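Local coordinates for malonyl coenzyme A-acyl carrier protein transacylase (Helicobacter pylori, PDB 2H1Y) that probably transfers the malonyl group from malonyl-CoA to holo-acyl carrier protein, releasing CoA and supplying malonyl units for fatty acid synthesis, at residues Lys31-Gly36 with Tyr77-Ile82; Gln85-Gln90 with Asp311-Phe316; Leu51-Lys56 with Ser69-Pro74; Glu45-Ala50 with Lys121-Thr126. All blocks are in the same frame, centred on the assembly; numbering follows the deposited sequence.

Contact 1. Residues Lys31-Gly36 with Tyr77-Ile82; sequences KSFYEG and YLVSYI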
loop_
_atom_site.group_PDB
_atom_site.type_symbol
_atom_site.label_atom_id
_atom_site.label_comp_id
_atom_site.label_asym_id
_atom_site.label_seq_id
_atom_site.Cartn_x
_atom_site.Cartn_y
_atom_site.Cartn_z
ATOM N N LYS A 31 -11.447 13.722 3.880
ATOM C CA LYS A 31 -12.335 14.846 4.165
ATOM C C LYS A 31 -13.804 14.459 4.021
ATOM O O LYS A 31 -14.586 14.593 4.972
ATOM C CB LYS A 31 -11.984 16.035 3.259
ATOM C CG LYS A 31 -12.424 17.417 3.785
ATOM C CD LYS A 31 -11.445 18.520 3.314
ATOM C CE LYS A 31 -12.050 19.941 3.366
ATOM N NZ LYS A 31 -12.640 20.259 4.710
ATOM N N SER A 32 -14.159 13.955 2.842
ATOM C CA SER A 32 -15.523 13.562 2.519
ATOM C C SER A 32 -16.103 12.600 3.549
ATOM O O SER A 32 -17.245 12.781 3.996
ATOM C CB SER A 32 -15.579 12.970 1.115
ATOM O OG SER A 32 -16.845 12.424 0.844
ATOM N N PHE A 33 -15.315 11.598 3.945
ATOM C CA PHE A 33 -15.748 10.635 4.962
ATOM C C PHE A 33 -16.086 11.341 6.273
ATOM O O PHE A 33 -17.203 11.209 6.808
ATOM C CB PHE A 33 -14.658 9.592 5.246
ATOM C CG PHE A 33 -14.537 8.511 4.209
ATOM C CD1 PHE A 33 -13.297 7.917 3.961
ATOM C CD2 PHE A 33 -15.645 8.078 3.480
ATOM C CE1 PHE A 33 -13.157 6.912 3.014
ATOM C CE2 PHE A 33 -15.511 7.050 2.519
ATOM C CZ PHE A 33 -14.263 6.474 2.292
ATOM N N TYR A 34 -15.092 12.080 6.770
ATOM C CA TYR A 34 -15.137 12.825 8.019
ATOM C C TYR A 34 -16.424 13.602 8.209
ATOM O O TYR A 34 -17.028 13.531 9.279
ATOM C CB TYR A 34 -13.951 13.788 8.075
ATOM C CG TYR A 34 -13.827 14.577 9.365
ATOM C CD1 TYR A 34 -14.265 15.906 9.448
ATOM C CD2 TYR A 34 -13.253 14.000 10.499
ATOM C CE1 TYR A 34 -14.144 16.632 10.635
ATOM C CE2 TYR A 34 -13.120 14.715 11.681
ATOM C CZ TYR A 34 -13.572 16.029 11.744
ATOM O OH TYR A 34 -13.429 16.723 12.924
ATOM N N GLU A 35 -16.834 14.338 7.170
ATOM C CA GLU A 35 -18.012 15.205 7.240
ATOM C C GLU A 35 -19.334 14.485 7.095
ATOM O O GLU A 35 -20.333 14.936 7.630
ATOM C CB GLU A 35 -17.918 16.320 6.213
ATOM C CG GLU A 35 -17.286 17.559 6.788
ATOM C CD GLU A 35 -16.345 18.252 5.814
ATOM O OE1 GLU A 35 -16.423 17.957 4.592
ATOM O OE2 GLU A 35 -15.528 19.096 6.277
ATOM N N GLY A 36 -19.349 13.372 6.372
ATOM C CA GLY A 36 -20.586 12.616 6.173
ATOM C C GLY A 36 -20.910 11.588 7.256
ATOM O O GLY A 36 -22.043 11.097 7.327
ATOM N N TYR A 77 -3.249 4.343 5.896
ATOM C CA TYR A 77 -3.971 3.339 6.692
ATOM C C TYR A 77 -5.296 3.899 7.214
ATOM O O TYR A 77 -6.327 3.216 7.179
ATOM C CB TYR A 77 -3.136 2.778 7.846
ATOM C CG TYR A 77 -3.953 1.935 8.837
ATOM C CD1 TYR A 77 -4.438 0.659 8.493
ATOM C CD2 TYR A 77 -4.258 2.430 10.110
ATOM C CE1 TYR A 77 -5.192 -0.092 9.395
ATOM C CE2 TYR A 77 -5.001 1.692 11.015
ATOM C CZ TYR A 77 -5.470 0.440 10.661
ATOM O OH TYR A 77 -6.192 -0.273 11.601
ATOM N N LEU A 78 -5.262 5.142 7.683
ATOM C CA LEU A 78 -6.429 5.748 8.310
ATOM C C LEU A 78 -7.639 5.767 7.388
ATOM O O LEU A 78 -8.715 5.285 7.738
ATOM C CB LEU A 78 -6.092 7.162 8.727
ATOM C CG LEU A 78 -6.655 7.733 10.013
ATOM C CD1 LEU A 78 -6.469 9.238 9.916
ATOM C CD2 LEU A 78 -8.134 7.327 10.273
ATOM N N VAL A 79 -7.468 6.324 6.200
ATOM C CA VAL A 79 -8.568 6.383 5.252
ATOM C C VAL A 79 -9.002 4.959 4.807
ATOM O O VAL A 79 -10.210 4.652 4.769
ATOM C CB VAL A 79 -8.235 7.332 4.091
ATOM C CG1 VAL A 79 -9.374 7.388 3.064
ATOM C CG2 VAL A 79 -7.873 8.744 4.642
ATOM N N SER A 80 -8.047 4.078 4.515
ATOM C CA SER A 80 -8.398 2.676 4.228
ATOM C C SER A 80 -9.284 2.067 5.324
ATOM O O SER A 80 -10.312 1.452 5.024
ATOM C CB SER A 80 -7.155 1.826 4.037
ATOM O OG SER A 80 -6.506 2.159 2.830
ATOM N N TYR A 81 -8.889 2.278 6.586
ATOM C CA TYR A 81 -9.619 1.747 7.750
ATOM C C TYR A 81 -11.036 2.264 7.747
ATOM O O TYR A 81 -11.970 1.487 7.878
ATOM C CB TYR A 81 -8.927 2.117 9.072
ATOM C CG TYR A 81 -9.519 1.421 10.272
ATOM C CD1 TYR A 81 -10.555 2.015 11.005
ATOM C CD2 TYR A 81 -9.057 0.153 10.680
ATOM C CE1 TYR A 81 -11.114 1.389 12.087
ATOM C CE2 TYR A 81 -9.614 -0.499 11.782
ATOM C CZ TYR A 81 -10.647 0.132 12.482
ATOM O OH TYR A 81 -11.233 -0.468 13.584
ATOM N N ILE A 82 -11.181 3.582 7.582
ATOM C CA ILE A 82 -12.494 4.235 7.602
ATOM C C ILE A 82 -13.371 3.757 6.444
ATOM O O ILE A 82 -14.524 3.359 6.653
ATOM C CB ILE A 82 -12.391 5.794 7.630
ATOM C CG1 ILE A 82 -11.778 6.248 8.952
ATOM C CG2 ILE A 82 -13.755 6.416 7.431
ATOM C CD1 ILE A 82 -11.392 7.690 9.005
#
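Helix 31-36 meets helix 77-82 through one side chain, Phe33, which lies against Val79 and Ile82. Along the first helix, Lys31 comes first and turns outward: its NZ pairs with Glu35 OE2, one turn further on, in a long, weak salt bridge. Ser32 also faces another way, and its OG bonds to the backbone N of Asn307. Phe33 points its CB at the second helix, and with CG anti to the carbonyl carbon (chi1 -78°) the CD1-CE1 side of the ring reaches the partner. At the ring edge, close to its plane, Val79 CG1 sits 3.8 Å from Phe33 CE1. Ile82 CG2 approaches obliquely nearer the base of the ring, 3.8 Å from Phe33 CD1 and 4.0 Å from Phe33 CB, as the two side chains run past one another in opposite directions. Tyr34 turns to a different neighbourhood, meeting Phe44 and Phe60 edge-to-face. Ile82 also packs on Ala40 and Leu43 of helix 38-51, so one residue of helix 69-90 touches both the short helix and the next. All three touching residues are buried and apolar, which implies cohesion by hydrophobic burial and dispersion, with shape rather than polar pairing setting the fit.

Contact 2. Residues Gln85-Gln90 with Asp311-Phe316; sequences QLLNKQ and DEAIEF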
loop_
_atom_site.group_PDB
_atom_site.type_symbol
_atom_site.label_atom_id
_atom_site.label_comp_id
_atom_site.label_asym_id
_atom_site.label_seq_id
_atom_site.Cartn_x
_atom_site.Cartn_y
_atom_site.Cartn_z
ATOM N N GLN A 85 -14.679 0.251 7.476
ATOM C CA GLN A 85 -15.752 0.337 8.484
ATOM C C GLN A 85 -17.092 0.828 7.931
ATOM O O GLN A 85 -18.130 0.181 8.110
ATOM C CB GLN A 85 -15.324 1.263 9.628
ATOM C CG GLN A 85 -14.119 0.788 10.431
ATOM C CD GLN A 85 -14.176 -0.699 10.777
ATOM O OE1 GLN A 85 -13.174 -1.397 10.654
ATOM N NE2 GLN A 85 -15.347 -1.186 11.197
ATOM N N LEU A 86 -17.062 1.988 7.276
ATOM C CA LEU A 86 -18.242 2.551 6.640
ATOM C C LEU A 86 -18.879 1.541 5.692
ATOM O O LEU A 86 -20.069 1.229 5.816
ATOM C CB LEU A 86 -17.879 3.851 5.925
ATOM C CG LEU A 86 -18.065 5.207 6.639
ATOM C CD1 LEU A 86 -18.252 5.118 8.162
ATOM C CD2 LEU A 86 -16.971 6.192 6.278
ATOM N N LEU A 87 -18.085 0.979 4.787
ATOM C CA LEU A 87 -18.621 0.007 3.839
ATOM C C LEU A 87 -19.139 -1.247 4.547
ATOM O O LEU A 87 -20.294 -1.608 4.347
ATOM C CB LEU A 87 -17.622 -0.326 2.711
ATOM C CG LEU A 87 -18.035 -1.339 1.627
ATOM C CD1 LEU A 87 -19.444 -1.088 1.116
ATOM C CD2 LEU A 87 -17.061 -1.325 0.480
ATOM N N ASN A 88 -18.301 -1.871 5.377
ATOM C CA ASN A 88 -18.669 -3.030 6.200
ATOM C C ASN A 88 -19.972 -2.892 7.007
ATOM O O ASN A 88 -20.723 -3.847 7.147
ATOM C CB ASN A 88 -17.531 -3.365 7.162
ATOM C CG ASN A 88 -17.790 -4.641 7.969
ATOM O OD1 ASN A 88 -17.856 -5.750 7.413
ATOM N ND2 ASN A 88 -17.930 -4.491 9.275
ATOM N N LYS A 89 -20.229 -1.708 7.539
ATOM C CA LYS A 89 -21.403 -1.467 8.384
ATOM C C LYS A 89 -22.719 -1.450 7.566
ATOM O O LYS A 89 -23.821 -1.573 8.122
ATOM C CB LYS A 89 -21.181 -0.175 9.192
ATOM C CG LYS A 89 -22.378 0.388 9.909
ATOM C CD LYS A 89 -22.137 1.845 10.293
ATOM C CE LYS A 89 -23.476 2.539 10.606
ATOM N NZ LYS A 89 -23.343 4.021 10.624
ATOM N N GLN A 90 -22.575 -1.311 6.247
ATOM C CA GLN A 90 -23.698 -1.299 5.310
ATOM C C GLN A 90 -23.810 -2.584 4.518
ATOM O O GLN A 90 -24.858 -2.876 3.950
ATOM C CB GLN A 90 -23.557 -0.134 4.332
ATOM C CG GLN A 90 -24.532 1.002 4.546
ATOM C CD GLN A 90 -24.409 1.655 5.908
ATOM O OE1 GLN A 90 -24.658 1.032 6.937
ATOM N NE2 GLN A 90 -24.038 2.926 5.917
ATOM N N ASP A 311 -21.018 5.074 -1.598
ATOM C CA ASP A 311 -22.380 4.805 -2.040
ATOM C C ASP A 311 -22.416 3.928 -3.266
ATOM O O ASP A 311 -23.337 3.135 -3.433
ATOM C CB ASP A 311 -23.113 6.104 -2.323
ATOM C CG ASP A 311 -23.592 6.778 -1.066
ATOM O OD1 ASP A 311 -22.908 6.712 -0.026
ATOM O OD2 ASP A 311 -24.670 7.383 -1.112
ATOM N N GLU A 312 -21.399 4.043 -4.108
ATOM C CA GLU A 312 -21.354 3.211 -5.288
ATOM C C GLU A 312 -21.039 1.751 -4.970
ATOM O O GLU A 312 -21.608 0.849 -5.578
ATOM C CB GLU A 312 -20.383 3.767 -6.308
ATOM C CG GLU A 312 -20.538 3.076 -7.631
ATOM C CD GLU A 312 -19.500 3.511 -8.612
ATOM O OE1 GLU A 312 -19.106 2.656 -9.444
ATOM O OE2 GLU A 312 -19.096 4.701 -8.544
ATOM N N ALA A 313 -20.133 1.523 -4.026
ATOM C CA ALA A 313 -19.834 0.173 -3.527
ATOM C C ALA A 313 -21.061 -0.499 -2.919
ATOM O O ALA A 313 -21.371 -1.637 -3.254
ATOM C CB ALA A 313 -18.707 0.222 -2.516
ATOM N N ILE A 314 -21.760 0.215 -2.036
ATOM C CA ILE A 314 -22.991 -0.287 -1.417
ATOM C C ILE A 314 -24.034 -0.714 -2.450
ATOM O O ILE A 314 -24.626 -1.773 -2.308
ATOM C CB ILE A 314 -23.654 0.741 -0.467
ATOM C CG1 ILE A 314 -22.694 1.170 0.640
ATOM C CG2 ILE A 314 -24.901 0.149 0.152
ATOM C CD1 ILE A 314 -23.160 2.416 1.425
ATOM N N GLU A 315 -24.264 0.105 -3.477
ATOM C CA GLU A 315 -25.243 -0.240 -4.531
ATOM C C GLU A 315 -24.866 -1.541 -5.184
ATOM O O GLU A 315 -25.729 -2.327 -5.540
ATOM C CB GLU A 315 -25.301 0.815 -5.633
ATOM C CG GLU A 315 -25.648 2.205 -5.170
ATOM C CD GLU A 315 -25.718 3.203 -6.326
ATOM O OE1 GLU A 315 -24.919 4.188 -6.325
ATOM O OE2 GLU A 315 -26.573 2.986 -7.227
ATOM N N PHE A 316 -23.571 -1.760 -5.368
ATOM C CA PHE A 316 -23.148 -2.946 -6.079
ATOM C C PHE A 316 -23.509 -4.191 -5.279
ATOM O O PHE A 316 -24.032 -5.168 -5.835
ATOM C CB PHE A 316 -21.653 -2.931 -6.385
ATOM C CG PHE A 316 -21.172 -4.224 -6.947
ATOM C CD1 PHE A 316 -21.177 -4.442 -8.311
ATOM C CD2 PHE A 316 -20.775 -5.254 -6.109
ATOM C CE1 PHE A 316 -20.767 -5.654 -8.830
ATOM C CE2 PHE A 316 -20.366 -6.469 -6.633
ATOM C CZ PHE A 316 -20.365 -6.664 -7.994
#
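Leu87 and Gln90, the two residues of 85-90 that touch 311-316, sit on a helical turn whose shortest polar bond runs from Lys89 N to Gln85 O, 2.9 Å. This is helix-on-helix packing beside the central sheet of the acyltransferase domain: the C-terminal part of helix 69-90 runs alongside helix 307-320, and Leu87 and Phe316 also pack on strand 279-283. The local axes point much the same way, 28° apart, and come within 10.0 Å of each other. Leu87 does the inner work. Its CG is anti to the backbone N (chi1 180°), which carries the fork of the side chain over to the other helix although its CB sets off to one side. Both branches close on one methyl there: Leu87 CD2 lies 3.8 Å from Ala313 CB, and Leu87 CD1 is 3.9 Å from that same Ala313 CB. Leu87 then runs counter to Ile314, its CD1 coming 4.0 Å from Ile314 CG1. Toward the surface the aliphatic part of Gln90 takes over, its chain bent about the CB-CG bond so that the amide heads off while the methylenes stay against Ile314. Asn88 OD1 accepts a hydrogen bond from Leu95 N, tying this part of helix 69-90 to the loop after it. At the outer margin, Ile314 CD1 rests 3.7 Å from Gln90 CG.

Contact 3. Residues Leu51-Lys56 with Ser69-Pro74; sequences LKVDMK and SAYTQP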
loop_
_atom_site.group_PDB
_atom_site.type_symbol
_atom_site.label_atom_id
_atom_site.label_comp_id
_atom_site.label_asym_id
_atom_site.label_seq_id
_atom_site.Cartn_x
_atom_site.Cartn_y
_atom_site.Cartn_z
ATOM N N LEU A 51 -1.448 8.939 17.887
ATOM C CA LEU A 51 -0.209 9.369 17.265
ATOM C C LEU A 51 0.313 10.647 17.877
ATOM O O LEU A 51 1.468 11.037 17.629
ATOM C CB LEU A 51 -0.366 9.498 15.755
ATOM C CG LEU A 51 -0.450 8.132 15.067
ATOM C CD1 LEU A 51 -0.778 8.286 13.612
ATOM C CD2 LEU A 51 0.844 7.333 15.250
ATOM N N LYS A 52 -0.531 11.284 18.696
ATOM C CA LYS A 52 -0.125 12.468 19.454
ATOM C C LYS A 52 0.265 13.560 18.481
ATOM O O LYS A 52 1.244 14.272 18.702
ATOM C CB LYS A 52 1.048 12.144 20.393
ATOM C CG LYS A 52 0.660 11.852 21.835
ATOM C CD LYS A 52 0.294 10.396 22.103
ATOM C CE LYS A 52 -0.451 10.272 23.442
ATOM N NZ LYS A 52 -1.266 9.020 23.567
ATOM N N VAL A 53 -0.491 13.639 17.383
ATOM C CA VAL A 53 -0.379 14.693 16.367
ATOM C C VAL A 53 -1.802 14.941 15.880
ATOM O O VAL A 53 -2.628 14.039 15.971
ATOM C CB VAL A 53 0.489 14.273 15.149
ATOM C CG1 VAL A 53 0.885 15.492 14.356
ATOM C CG2 VAL A 53 1.744 13.530 15.578
ATOM N N ASP A 54 -2.103 16.150 15.399
ATOM C CA ASP A 54 -3.450 16.428 14.895
ATOM C C ASP A 54 -3.545 15.826 13.512
ATOM O O ASP A 54 -2.817 16.232 12.601
ATOM C CB ASP A 54 -3.788 17.930 14.847
ATOM C CG ASP A 54 -5.214 18.202 14.311
ATOM O OD1 ASP A 54 -5.881 19.154 14.792
ATOM O OD2 ASP A 54 -5.687 17.469 13.412
ATOM N N MET A 55 -4.443 14.858 13.368
ATOM C CA MET A 55 -4.593 14.130 12.122
ATOM C C MET A 55 -5.589 14.770 11.157
ATOM O O MET A 55 -5.530 14.523 9.948
ATOM C CB MET A 55 -4.961 12.673 12.399
ATOM C CG MET A 55 -3.816 11.850 12.946
ATOM S SD MET A 55 -2.501 11.680 11.727
ATOM C CE MET A 55 -2.814 10.060 11.041
ATOM N N LYS A 56 -6.498 15.587 11.690
ATOM C CA LYS A 56 -7.414 16.368 10.867
ATOM C C LYS A 56 -6.605 17.301 9.981
ATOM O O LYS A 56 -6.756 17.316 8.767
ATOM C CB LYS A 56 -8.352 17.195 11.746
ATOM C CG LYS A 56 -9.577 16.455 12.242
ATOM C CD LYS A 56 -10.139 17.076 13.532
ATOM C CE LYS A 56 -9.250 16.718 14.742
ATOM N NZ LYS A 56 -9.985 16.647 16.048
ATOM N N SER A 69 7.305 9.768 5.313
ATOM C CA SER A 69 6.915 8.356 5.381
ATOM C C SER A 69 6.270 8.010 6.722
ATOM O O SER A 69 5.319 7.246 6.768
ATOM C CB SER A 69 8.115 7.427 5.132
ATOM O OG SER A 69 8.567 7.482 3.784
ATOM N N ALA A 70 6.772 8.590 7.810
ATOM C CA ALA A 70 6.232 8.289 9.134
ATOM C C ALA A 70 4.784 8.762 9.307
ATOM O O ALA A 70 4.048 8.222 10.138
ATOM C CB ALA A 70 7.122 8.851 10.227
ATOM N N TYR A 71 4.371 9.765 8.532
ATOM C CA TYR A 71 2.986 10.234 8.633
ATOM C C TYR A 71 2.111 9.873 7.442
ATOM O O TYR A 71 0.876 9.740 7.573
ATOM C CB TYR A 71 2.911 11.717 9.032
ATOM C CG TYR A 71 3.552 11.921 10.386
ATOM C CD1 TYR A 71 2.834 11.688 11.562
ATOM C CD2 TYR A 71 4.903 12.261 10.494
ATOM C CE1 TYR A 71 3.432 11.842 12.809
ATOM C CE2 TYR A 71 5.512 12.417 11.735
ATOM C CZ TYR A 71 4.770 12.208 12.886
ATOM O OH TYR A 71 5.374 12.372 14.118
ATOM N N THR A 72 2.752 9.670 6.298
ATOM C CA THR A 72 2.064 9.157 5.121
ATOM C C THR A 72 1.484 7.756 5.350
ATOM O O THR A 72 0.271 7.527 5.158
ATOM C CB THR A 72 2.999 9.107 3.965
ATOM O OG1 THR A 72 3.558 10.397 3.802
ATOM C CG2 THR A 72 2.246 8.759 2.717
ATOM N N GLN A 73 2.358 6.838 5.777
ATOM C CA GLN A 73 1.965 5.450 5.977
ATOM C C GLN A 73 0.717 5.313 6.897
ATOM O O GLN A 73 -0.265 4.682 6.499
ATOM C CB GLN A 73 3.173 4.599 6.383
ATOM C CG GLN A 73 4.276 4.597 5.290
ATOM C CD GLN A 73 5.303 3.455 5.413
ATOM O OE1 GLN A 73 5.107 2.485 6.140
ATOM N NE2 GLN A 73 6.392 3.569 4.671
ATOM N N PRO A 74 0.715 5.943 8.090
ATOM C CA PRO A 74 -0.511 5.883 8.893
ATOM C C PRO A 74 -1.695 6.707 8.384
ATOM O O PRO A 74 -2.835 6.408 8.745
ATOM C CB PRO A 74 -0.063 6.387 10.265
ATOM C CG PRO A 74 1.080 7.257 9.991
ATOM C CD PRO A 74 1.784 6.668 8.799
#
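Val53 and Leu51 meet Tyr71 and Pro74 where a Schellman motif ends helix 38-51 and the chain passes into helix 55-60, beside the first turns of helix 69-90. Val53 CG2 lies 3.7 Å from Tyr71 CE1, and the two side chains stand nearly perpendicular; the methyl approaches the ring obliquely, toward its hydroxyl end. Tyr71, its CG turned off the carbonyl (chi1 -61°), swings its ring across to the turn, although its CB leaves the backbone pointing elsewhere. Leu51 CD1 supplies the second touch, 3.9 Å from Pro74 CB on the pyrrolidine ring. Met55 completes the inner layer by curling its thioether inward, bringing CE to 4.3 Å from Pro74 O. Next come the groups that set these residues in place. Lys52, with positive phi, is the C-prime residue of the Schellman motif: Val53 N reaches back to Ser48 O and Lys52 N to Asn49 O, and after this reversal Val53 faces Tyr71. Pro74 lacks an N-H for the helical bond to the preceding turn, and helix 69-90 is kinked there. Outside this layer, Tyr71 meets the ring of His127 edge-to-face, and Leu51 packs on the same histidine, so helix 119-137 borders Tyr71 and Leu51 alike. Leu65, in the loop joining the two segments, lies against both Val53 and Tyr71. As N-cap of helix 55-60, Asp54 uses OD2 to accept a hydrogen bond from Lys57 N, while Met55 N bonds to Ser48 OG.

Contact 4. Residues Glu45-Ala50 with Lys121-Thr126; sequences ERASNA and KALKLT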
loop_
_atom_site.group_PDB
_atom_site.type_symbol
_atom_site.label_atom_id
_atom_site.label_comp_id
_atom_site.label_asym_id
_atom_site.label_seq_id
_atom_site.Cartn_x
_atom_site.Cartn_y
_atom_site.Cartn_z
ATOM N N GLU A 45 -10.283 11.325 15.687
ATOM C CA GLU A 45 -9.947 11.678 17.075
ATOM C C GLU A 45 -9.063 10.623 17.705
ATOM O O GLU A 45 -7.966 10.933 18.183
ATOM C CB GLU A 45 -11.209 11.896 17.917
ATOM C CG GLU A 45 -11.387 13.311 18.490
ATOM C CD GLU A 45 -11.383 14.436 17.443
ATOM O OE1 GLU A 45 -11.410 15.609 17.863
ATOM O OE2 GLU A 45 -11.352 14.184 16.212
ATOM N N ARG A 46 -9.540 9.378 17.679
ATOM C CA ARG A 46 -8.775 8.235 18.163
ATOM C C ARG A 46 -7.361 8.220 17.585
ATOM O O ARG A 46 -6.386 7.979 18.318
ATOM C CB ARG A 46 -9.491 6.934 17.820
ATOM C CG ARG A 46 -10.621 6.562 18.761
ATOM C CD ARG A 46 -10.536 5.081 19.043
ATOM N NE ARG A 46 -11.588 4.304 18.396
ATOM C CZ ARG A 46 -11.491 3.013 18.078
ATOM N NH1 ARG A 46 -10.371 2.344 18.313
ATOM N NH2 ARG A 46 -12.515 2.394 17.500
ATOM N N ALA A 47 -7.260 8.496 16.282
ATOM C CA ALA A 47 -5.981 8.593 15.585
ATOM C C ALA A 47 -5.112 9.749 16.101
ATOM O O ALA A 47 -3.938 9.544 16.423
ATOM C CB ALA A 47 -6.198 8.703 14.058
ATOM N N SER A 48 -5.684 10.951 16.175
ATOM C CA SER A 48 -4.971 12.131 16.693
ATOM C C SER A 48 -4.370 11.888 18.090
ATOM O O SER A 48 -3.211 12.215 18.334
ATOM C CB SER A 48 -5.867 13.383 16.669
ATOM O OG SER A 48 -6.289 13.739 15.351
ATOM N N ASN A 49 -5.149 11.270 18.979
ATOM C CA ASN A 49 -4.667 10.863 20.312
ATOM C C ASN A 49 -3.552 9.842 20.254
ATOM O O ASN A 49 -2.518 10.020 20.906
ATOM C CB ASN A 49 -5.789 10.269 21.176
ATOM C CG ASN A 49 -6.927 11.234 21.415
ATOM O OD1 ASN A 49 -6.787 12.455 21.264
ATOM N ND2 ASN A 49 -8.075 10.687 21.799
ATOM N N ALA A 50 -3.771 8.763 19.500
ATOM C CA ALA A 50 -2.802 7.661 19.455
ATOM C C ALA A 50 -1.439 8.133 18.945
ATOM O O ALA A 50 -0.408 7.803 19.521
ATOM C CB ALA A 50 -3.327 6.503 18.609
ATOM N N LYS A 121 -3.120 0.157 17.386
ATOM C CA LYS A 121 -1.899 -0.618 17.177
ATOM C C LYS A 121 -1.386 -0.547 15.738
ATOM O O LYS A 121 -0.167 -0.517 15.506
ATOM C CB LYS A 121 -2.086 -2.068 17.609
ATOM C CG LYS A 121 -1.908 -2.291 19.101
ATOM C CD LYS A 121 -1.576 -3.760 19.393
ATOM C CE LYS A 121 -1.588 -4.057 20.886
ATOM N NZ LYS A 121 -2.985 -4.203 21.338
ATOM N N ALA A 122 -2.295 -0.509 14.771
ATOM C CA ALA A 122 -1.877 -0.457 13.368
ATOM C C ALA A 122 -1.304 0.909 12.994
ATOM O O ALA A 122 -0.296 0.991 12.283
ATOM C CB ALA A 122 -3.012 -0.838 12.457
ATOM N N LEU A 123 -1.937 1.973 13.493
ATOM C CA LEU A 123 -1.423 3.328 13.321
ATOM C C LEU A 123 -0.003 3.421 13.860
ATOM O O LEU A 123 0.884 3.996 13.204
ATOM C CB LEU A 123 -2.311 4.360 14.031
ATOM C CG LEU A 123 -3.734 4.594 13.508
ATOM C CD1 LEU A 123 -4.613 5.211 14.579
ATOM C CD2 LEU A 123 -3.753 5.456 12.244
ATOM N N LYS A 124 0.206 2.850 15.050
ATOM C CA LYS A 124 1.505 2.912 15.715
ATOM C C LYS A 124 2.539 2.092 14.959
ATOM O O LYS A 124 3.675 2.545 14.746
ATOM C CB LYS A 124 1.406 2.481 17.178
ATOM C CG LYS A 124 1.039 3.623 18.141
ATOM C CD LYS A 124 0.902 3.111 19.591
ATOM C CE LYS A 124 1.251 4.206 20.628
ATOM N NZ LYS A 124 1.084 3.734 22.063
ATOM N N LEU A 125 2.142 0.903 14.519
ATOM C CA LEU A 125 3.030 0.107 13.679
ATOM C C LEU A 125 3.371 0.824 12.355
ATOM O O LEU A 125 4.548 0.890 11.979
ATOM C CB LEU A 125 2.451 -1.283 13.419
ATOM C CG LEU A 125 3.306 -2.197 12.527
ATOM C CD1 LEU A 125 4.454 -2.809 13.299
ATOM C CD2 LEU A 125 2.458 -3.283 11.921
ATOM N N THR A 126 2.355 1.367 11.668
ATOM C CA THR A 126 2.584 2.042 10.384
ATOM C C THR A 126 3.478 3.280 10.530
ATOM O O THR A 126 4.413 3.463 9.749
ATOM C CB THR A 126 1.263 2.386 9.618
ATOM O OG1 THR A 126 0.375 3.117 10.469
ATOM C CG2 THR A 126 0.568 1.109 9.117
#
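Helices 45-50 and 121-126 cross at -49° with their axes 10.1 Å apart, and the backbones draw closest at Ala47 with Leu123, whose CA atoms are 7.3 Å apart, and at Ala50 with Lys124. The first helix presents small residues and the second answers with a long one. Leu123 has CG lying beside the backbone N (chi1 -67°), and its CD1 methyl settles on Ala47, with Ala50 beside it. That methyl lies 3.8 Å from Ala47 CA and 3.9 Å from Ala47 CB, so it rests on the backbone of the first helix as much as on a side chain. Ala50 CB is a looser neighbour, 4.4 Å from Leu123 CD1. Nearer solvent, Lys124 reaches across the C-terminal end of 45-50, its chain extended beyond CG, and brings CE to 4.1 Å from Ala50 O. The same pair of helices, 38-51 and 119-137, is joined just beyond by the salt bridge of Arg46 NH1 with Glu120 OE1, while Glu45 turns aside to pair with Lys56. Behind the contact, Leu123 packs on Tyr77 of helix 69-90, and Ala47 also touches Phe119. The centre is thus held by apolar packing of a leucine methyl on alanine, without directional bonds, whereas charge pairing and the aliphatic part of a lysine work at its more exposed border.

In the fold
From the N terminus, contact 1 opens first, closing the loop from helix 31-36 to helix 69-90. Contact 4 opens within that loop, on helix 38-51, but closes later on helix 119-137, so the two cross. Contact 3 is nested inside both. Contact 2 follows contacts 1 and 3 in series, crosses contact 4, and makes the long return from helix 69-90 to the C-terminal helix 307-320. Helix 69-90 serves contacts 3, 1 and 2 in turn along its length, and through Tyr77 and Pro74 it also touches contact 4. Together they tie the N-terminal helices to helix 119-137 and, beside the central sheet, to the chain's end.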